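Local structure of BauA (Acinetobacter baumannii, 6HCP) at residues Thr125-Thr130 and Phe341-Lys346; Ala244-Asp249 and Lys286-Met291. The protein takes up iron as its ferric preacinetobactin complex across the outer membrane, probably as a TonB-dependent siderophore receptor. One frame throughout, in Å; residues are numbered along the deposited sequence.

Contact 1 of 2, residues Thr125-Thr130 and Phe341-Lys346; sequences TPFYRT and FDVDKK. With EDO (1,2-ethanediol), chain L.
Where the plug domain meets the inner side of the barrel wall, Phe-127 and Tyr-128 of the loop between strands 121-122 and 135-142 reach the ring of Phe-341 on strand 331-358. Both side chains approach it tip to tip. The closest atoms are Phe-127 CE2 and Phe-341 CZ, 3.4 Å apart. Phe-341 CE1 sits over one face of the Phe-127 ring, and the two rings meet obliquely, centroids 5.2 Å apart and planes at 59°. The CA to CB bond of Phe-127 points toward the strand, and chi1 of -160° sets CG anti to the backbone N. Tyr-128 OH comes within 3.8 Å of Phe-341 CZ, and Phe-127 CD2 lies over the centre of the tyrosine ring, joining the three aromatics in one cluster. Val-343 CG1 adds a looser apolar touch, 4.3 Å from Phe-127 CE1.

The polar link is indirect. One water donates to Thr-125 O at 2.8 Å and accepts from Lys-345 NZ at 2.8 Å; that ammonium is also hydrogen-bonded to Ser-311 OG and Thr-313 OG1. Here the plug loop meets the wall through an aromatic cluster and a water bridge, as part of the plug-in-barrel fold of TonB-dependent receptors.

Contact 2 of 2, residues Ala244-Asp249 and Lys286-Met291; sequences AYDALD and KDKGAM. With C8E ((hydroxyethyloxy)tri(ethyloxy)octane), chain B; EDO (1,2-ethanediol), chain Z.
The ring of Tyr-245 lies across the backbone of Gly-289 on the neighbouring strand: Gly-289 N is 3.6 Å above one ring face, offset toward the rim, and Lys-288 C is over the same ring. With CG between the backbone N and the carbonyl carbon (chi1 77°), the ring lies over Gly-289, where there is no CB to obstruct it. Beside it, the Asp-287 side chain points the same way, its carboxylate plane turned 36° from the ring. One water donates to both, at 3.3 Å from Tyr-245 OH and 2.9 Å from Asp-287 OD1. The strongest partners are Ile-124 O in the plug for the hydroxyl and Thr-313 OG1 on strand 302-318 for OD1.

The backbones run antiparallel at 177°. Tyr-245/Gly-289 and Ala-247/Asp-287 are hydrogen-bonded pairs with two bonds each. The shortest runs from Ala-247 N to Asp-287 O, 2.7 Å. The longest, from Asp-287 N to Ala-247 O, measures 3.1 Å.

On the face carrying Ala-244, Asp-246 and Leu-248, Asp-246 and Lys-288 lie side by side. Their contact is carboxylate against aliphatic chain, OD1 of Asp-246 lying 3.5 Å from CG of Lys-288, whereas Asp-246 OD2 and Lys-288 NZ stay 4.6 Å apart. Leu-248 and Lys-286 also lie side by side, an apolar contact with CD1 of Leu-248 3.9 Å from CG of Lys-286. The alkyl chain of a bound C8E detergent passes Asp-246.

Tyrosine laid over a cross-strand glycine, the aromatic rescue of glycine, is here built into two adjacent antiparallel strands of the transmembrane beta-barrel.

Overall arrangement
Contact 2 belongs to the barrel wall itself, whereas contact 1 joins the plug to that wall; their centres are about 8 Å apart. Strand 302-318 pairs with both 282-297 and 331-358, so one stretch of wall carries the two contacts. Backbone hydrogen bonds define contact 2, which is only partly buried, with one face toward the plug and the other carrying lysines and bound detergent. Contact 1 is buried and has side-chain and water links instead. The plug loop also grips the strands of contact 2 directly: Arg-129 NH2 forms a salt bridge with Asp-249 OD2 at 2.9 Å, and Phe-127 N probably donates to Asp-287 OD1 at 3.0 Å.

Contact 1 of 2, residues Thr125-Thr130 and Phe341-Lys346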
loop_
_atom_site.group_PDB
_atom_site.type_symbol
_atom_site.label_atom_id
_atom_site.label_comp_id
_atom_site.label_asym_id
_atom_site.label_seq_id
_atom_site.Cartn_x
_atom_site.Cartn_y
_atom_site.Cartn_z
ATOM N N THR A 125 22.542 -25.523 -19.133
ATOM C CA THR A 125 21.519 -24.602 -18.605
ATOM C C THR A 125 21.429 -23.332 -19.438
ATOM O O THR A 125 22.364 -22.939 -20.140
ATOM C CB THR A 125 21.817 -24.272 -17.133
ATOM O OG1 THR A 125 23.200 -23.943 -17.013
ATOM C CG2 THR A 125 21.487 -25.406 -16.192
ATOM N N PRO A 126 20.306 -22.584 -19.340
ATOM C CA PRO A 126 20.190 -21.304 -20.032
ATOM C C PRO A 126 21.324 -20.342 -19.660
ATOM O O PRO A 126 21.793 -20.359 -18.534
ATOM C CB PRO A 126 18.810 -20.800 -19.582
ATOM C CG PRO A 126 18.047 -22.071 -19.324
ATOM C CD PRO A 126 19.059 -22.987 -18.672
ATOM N N PHE A 127 21.752 -19.537 -20.629
ATOM C CA PHE A 127 22.995 -18.773 -20.517
ATOM C C PHE A 127 22.909 -17.692 -19.424
ATOM O O PHE A 127 23.836 -17.527 -18.664
ATOM C CB PHE A 127 23.311 -18.127 -21.861
ATOM C CG PHE A 127 24.749 -17.720 -22.050
ATOM C CD1 PHE A 127 25.721 -18.663 -22.348
ATOM C CD2 PHE A 127 25.125 -16.386 -22.015
ATOM C CE1 PHE A 127 27.023 -18.267 -22.634
ATOM C CE2 PHE A 127 26.431 -15.998 -22.263
ATOM C CZ PHE A 127 27.388 -16.946 -22.562
ATOM N N TYR A 128 21.787 -16.964 -19.351
ATOM C CA TYR A 128 21.726 -15.737 -18.543
ATOM C C TYR A 128 20.562 -15.738 -17.539
ATOM O O TYR A 128 20.615 -15.001 -16.554
ATOM C CB TYR A 128 21.600 -14.509 -19.441
ATOM C CG TYR A 128 22.874 -13.973 -20.024
ATOM C CD1 TYR A 128 24.095 -14.089 -19.374
ATOM C CD2 TYR A 128 22.864 -13.386 -21.277
ATOM C CE1 TYR A 128 25.248 -13.527 -19.899
ATOM C CE2 TYR A 128 23.991 -12.772 -21.794
ATOM C CZ TYR A 128 25.197 -12.896 -21.133
ATOM O OH TYR A 128 26.299 -12.337 -21.690
ATOM N N ARG A 129 19.450 -16.416 -17.847
ATOM C CA ARG A 129 18.342 -16.496 -16.878
ATOM C C ARG A 129 17.595 -17.809 -17.071
ATOM O O ARG A 129 17.324 -18.196 -18.190
ATOM C CB ARG A 129 17.389 -15.301 -17.029
ATOM C CG ARG A 129 16.163 -15.346 -16.115
ATOM C CD ARG A 129 15.753 -13.951 -15.657
ATOM N NE ARG A 129 15.489 -13.078 -16.777
ATOM C CZ ARG A 129 16.066 -11.910 -16.994
ATOM N NH1 ARG A 129 16.668 -11.249 -16.004
ATOM N NH2 ARG A 129 15.904 -11.355 -18.181
ATOM N N THR A 130 17.290 -18.468 -15.952
ATOM C CA THR A 130 16.652 -19.747 -15.933
ATOM C C THR A 130 15.355 -19.658 -15.125
ATOM O O THR A 130 15.401 -19.497 -13.911
ATOM C CB THR A 130 17.592 -20.833 -15.380
ATOM O OG1 THR A 130 18.725 -20.910 -16.247
ATOM C CG2 THR A 130 16.919 -22.187 -15.305
ATOM N N PHE A 341 24.885 -12.553 -29.984
ATOM C CA PHE A 341 25.829 -13.654 -30.109
ATOM C C PHE A 341 25.059 -14.970 -30.135
ATOM O O PHE A 341 23.943 -15.104 -29.612
ATOM C CB PHE A 341 26.919 -13.567 -29.034
ATOM C CG PHE A 341 26.449 -13.748 -27.609
ATOM C CD1 PHE A 341 26.219 -15.007 -27.081
ATOM C CD2 PHE A 341 26.245 -12.642 -26.802
ATOM C CE1 PHE A 341 25.772 -15.165 -25.772
ATOM C CE2 PHE A 341 25.826 -12.794 -25.490
ATOM C CZ PHE A 341 25.586 -14.048 -24.980
ATOM N N ASP A 342 25.643 -15.929 -30.854
ATOM C CA ASP A 342 25.147 -17.285 -30.947
ATOM C C ASP A 342 26.259 -18.208 -30.456
ATOM O O ASP A 342 27.408 -18.046 -30.887
ATOM C CB ASP A 342 24.799 -17.672 -32.392
ATOM C CG ASP A 342 23.728 -16.799 -33.039
ATOM O OD1 ASP A 342 22.836 -16.332 -32.313
ATOM O OD2 ASP A 342 23.900 -16.451 -34.226
ATOM N N VAL A 343 25.926 -19.150 -29.583
ATOM C CA VAL A 343 26.947 -20.062 -29.063
ATOM C C VAL A 343 26.400 -21.493 -29.046
ATOM O O VAL A 343 25.234 -21.757 -28.674
ATOM C CB VAL A 343 27.514 -19.576 -27.718
ATOM C CG1 VAL A 343 26.461 -19.031 -26.795
ATOM C CG2 VAL A 343 28.381 -20.604 -27.003
ATOM N N ASP A 344 27.224 -22.406 -29.571
ATOM C CA ASP A 344 26.957 -23.838 -29.588
ATOM C C ASP A 344 27.926 -24.529 -28.621
ATOM O O ASP A 344 29.147 -24.380 -28.750
ATOM C CB ASP A 344 27.139 -24.413 -30.996
ATOM C CG ASP A 344 26.067 -23.984 -31.986
ATOM O OD1 ASP A 344 24.939 -23.725 -31.551
ATOM O OD2 ASP A 344 26.371 -23.923 -33.185
ATOM N N LYS A 345 27.364 -25.288 -27.676
ATOM C CA LYS A 345 28.102 -25.879 -26.581
ATOM C C LYS A 345 27.959 -27.403 -26.649
ATOM O O LYS A 345 26.878 -27.913 -26.922
ATOM C CB LYS A 345 27.550 -25.369 -25.245
ATOM C CG LYS A 345 27.802 -23.902 -24.935
ATOM C CD LYS A 345 26.839 -23.288 -23.912
ATOM C CE LYS A 345 25.697 -22.567 -24.610
ATOM N NZ LYS A 345 24.438 -22.602 -23.838
ATOM N N LYS A 346 29.016 -28.103 -26.223
ATOM C CA LYS A 346 28.985 -29.537 -25.978
ATOM C C LYS A 346 29.788 -29.854 -24.722
ATOM O O LYS A 346 30.802 -29.216 -24.462
ATOM C CB LYS A 346 29.606 -30.292 -27.162
ATOM C CG LYS A 346 28.868 -30.147 -28.486
ATOM C CD LYS A 346 29.562 -30.889 -29.631
ATOM C CE LYS A 346 29.281 -30.299 -30.998
ATOM N NZ LYS A 346 27.831 -30.096 -31.219
HETATM C C1 EDO L . 27.043 -20.150 -34.296
HETATM O O1 EDO L . 26.356 -21.398 -34.180
HETATM C C2 EDO L . 28.263 -20.215 -33.397
HETATM O O2 EDO L . 28.981 -21.438 -33.602
HETATM O O HOH W 1 24.755 -21.863 -21.124
#

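Contact 2 of 2, residues Ala244-Asp249 and Lys286-Met291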
loop_
_atom_site.group_PDB
_atom_site.type_symbol
_atom_site.label_atom_id
_atom_site.label_comp_id
_atom_site.label_asym_id
_atom_site.label_seq_id
_atom_site.Cartn_x
_atom_site.Cartn_y
_atom_site.Cartn_z
ATOM N N ALA A 244 15.702 -32.716 -21.939
ATOM C CA ALA A 244 15.778 -31.737 -23.001
ATOM C C ALA A 244 14.837 -30.570 -22.688
ATOM O O ALA A 244 13.779 -30.769 -22.096
ATOM C CB ALA A 244 15.422 -32.359 -24.325
ATOM N N TYR A 245 15.197 -29.377 -23.167
ATOM C CA TYR A 245 14.336 -28.229 -22.969
ATOM C C TYR A 245 14.549 -27.224 -24.085
ATOM O O TYR A 245 15.600 -27.182 -24.746
ATOM C CB TYR A 245 14.590 -27.623 -21.590
ATOM C CG TYR A 245 15.848 -26.795 -21.531
ATOM C CD1 TYR A 245 15.847 -25.480 -21.945
ATOM C CD2 TYR A 245 17.061 -27.376 -21.219
ATOM C CE1 TYR A 245 17.016 -24.736 -22.007
ATOM C CE2 TYR A 245 18.235 -26.640 -21.239
ATOM C CZ TYR A 245 18.215 -25.315 -21.634
ATOM O OH TYR A 245 19.372 -24.588 -21.708
ATOM N N ASP A 246 13.540 -26.363 -24.247
ATOM C CA ASP A 246 13.569 -25.255 -25.154
ATOM C C ASP A 246 12.979 -24.060 -24.396
ATOM O O ASP A 246 11.866 -24.180 -23.840
ATOM C CB ASP A 246 12.753 -25.602 -26.404
ATOM C CG ASP A 246 12.733 -24.566 -27.513
ATOM O OD1 ASP A 246 13.377 -23.511 -27.384
ATOM O OD2 ASP A 246 12.029 -24.816 -28.502
ATOM N N ALA A 247 13.759 -22.976 -24.287
ATOM C CA ALA A 247 13.386 -21.832 -23.413
ATOM C C ALA A 247 13.515 -20.527 -24.187
ATOM O O ALA A 247 14.357 -20.375 -25.069
ATOM C CB ALA A 247 14.228 -21.811 -22.152
ATOM N N LEU A 248 12.707 -19.547 -23.764
ATOM C CA LEU A 248 12.776 -18.190 -24.253
ATOM C C LEU A 248 12.660 -17.253 -23.044
ATOM O O LEU A 248 11.868 -17.525 -22.141
ATOM C CB LEU A 248 11.622 -17.937 -25.226
ATOM C CG LEU A 248 11.355 -16.470 -25.549
ATOM C CD1 LEU A 248 12.387 -15.945 -26.530
ATOM C CD2 LEU A 248 9.956 -16.273 -26.113
ATOM N N ASP A 249 13.487 -16.211 -23.041
ATOM C CA ASP A 249 13.429 -15.121 -22.064
ATOM C C ASP A 249 13.499 -13.823 -22.861
ATOM O O ASP A 249 14.392 -13.647 -23.709
ATOM C CB ASP A 249 14.559 -15.248 -21.034
ATOM C CG ASP A 249 14.622 -14.107 -20.021
ATOM O OD1 ASP A 249 13.915 -14.199 -19.008
ATOM O OD2 ASP A 249 15.203 -13.066 -20.355
ATOM N N LYS A 286 17.260 -17.089 -26.413
ATOM C CA LYS A 286 16.721 -18.402 -26.669
ATOM C C LYS A 286 17.782 -19.435 -26.291
ATOM O O LYS A 286 18.899 -19.350 -26.771
ATOM C CB LYS A 286 16.359 -18.548 -28.150
ATOM C CG LYS A 286 15.219 -17.666 -28.647
ATOM C CD LYS A 286 14.914 -17.875 -30.129
ATOM C CE LYS A 286 13.857 -16.922 -30.649
ATOM N NZ LYS A 286 13.783 -16.930 -32.130
ATOM N N ASP A 287 17.400 -20.394 -25.455
ATOM C CA ASP A 287 18.262 -21.451 -25.007
ATOM C C ASP A 287 17.585 -22.787 -25.304
ATOM O O ASP A 287 16.403 -22.971 -25.026
ATOM C CB ASP A 287 18.551 -21.352 -23.514
ATOM C CG ASP A 287 19.425 -20.159 -23.156
ATOM O OD1 ASP A 287 20.670 -20.274 -23.281
ATOM O OD2 ASP A 287 18.853 -19.105 -22.809
ATOM N N LYS A 288 18.364 -23.720 -25.851
ATOM C CA LYS A 288 17.901 -25.087 -26.079
ATOM C C LYS A 288 18.990 -26.031 -25.587
ATOM O O LYS A 288 20.170 -25.791 -25.861
ATOM C CB LYS A 288 17.637 -25.331 -27.568
ATOM C CG LYS A 288 16.633 -24.387 -28.211
ATOM C CD LYS A 288 16.371 -24.661 -29.686
ATOM C CE LYS A 288 15.544 -23.560 -30.318
ATOM N NZ LYS A 288 15.198 -23.870 -31.722
ATOM N N GLY A 289 18.607 -27.043 -24.815
ATOM C CA GLY A 289 19.596 -27.974 -24.257
ATOM C C GLY A 289 19.093 -29.401 -24.229
ATOM O O GLY A 289 17.906 -29.648 -24.127
ATOM N N ALA A 290 20.030 -30.345 -24.125
ATOM C CA ALA A 290 19.698 -31.759 -24.014
ATOM C C ALA A 290 20.902 -32.489 -23.428
ATOM O O ALA A 290 22.049 -32.080 -23.658
ATOM C CB ALA A 290 19.323 -32.321 -25.366
ATOM N N MET A 291 20.629 -33.438 -22.537
ATOM C CA MET A 291 21.696 -34.238 -21.960
ATOM C C MET A 291 21.215 -35.664 -21.698
ATOM O O MET A 291 20.019 -35.932 -21.595
ATOM C CB MET A 291 22.217 -33.650 -20.654
ATOM C CG MET A 291 21.167 -33.527 -19.574
ATOM S SD MET A 291 21.881 -32.805 -18.073
ATOM C CE MET A 291 22.969 -34.106 -17.499
HETATM C C1 C8E B . 10.005 -21.062 -27.703
HETATM C C2 C8E B . 10.276 -21.699 -26.356
HETATM C C3 C8E B . 9.392 -22.911 -26.062
HETATM C C4 C8E B . 7.903 -22.600 -26.200
HETATM C C5 C8E B . 7.036 -23.688 -25.566
HETATM C C6 C8E B . 5.693 -23.131 -25.109
HETATM C C7 C8E B . 4.911 -24.129 -24.264
HETATM C C8 C8E B . 3.542 -23.560 -23.893
HETATM O O9 C8E B . 3.071 -24.127 -22.663
HETATM C C10 C8E B . 1.823 -23.598 -22.220
HETATM C C11 C8E B . 1.235 -24.531 -21.184
HETATM O O12 C8E B . 0.480 -23.775 -20.247
HETATM C C1 EDO Z . 18.257 -12.320 -21.384
HETATM O O1 EDO Z . 17.038 -12.343 -22.162
HETATM C C2 EDO Z . 18.161 -13.298 -20.251
HETATM O O2 EDO Z . 18.242 -14.642 -20.761
HETATM O O HOH W 2 21.833 -22.973 -23.151
#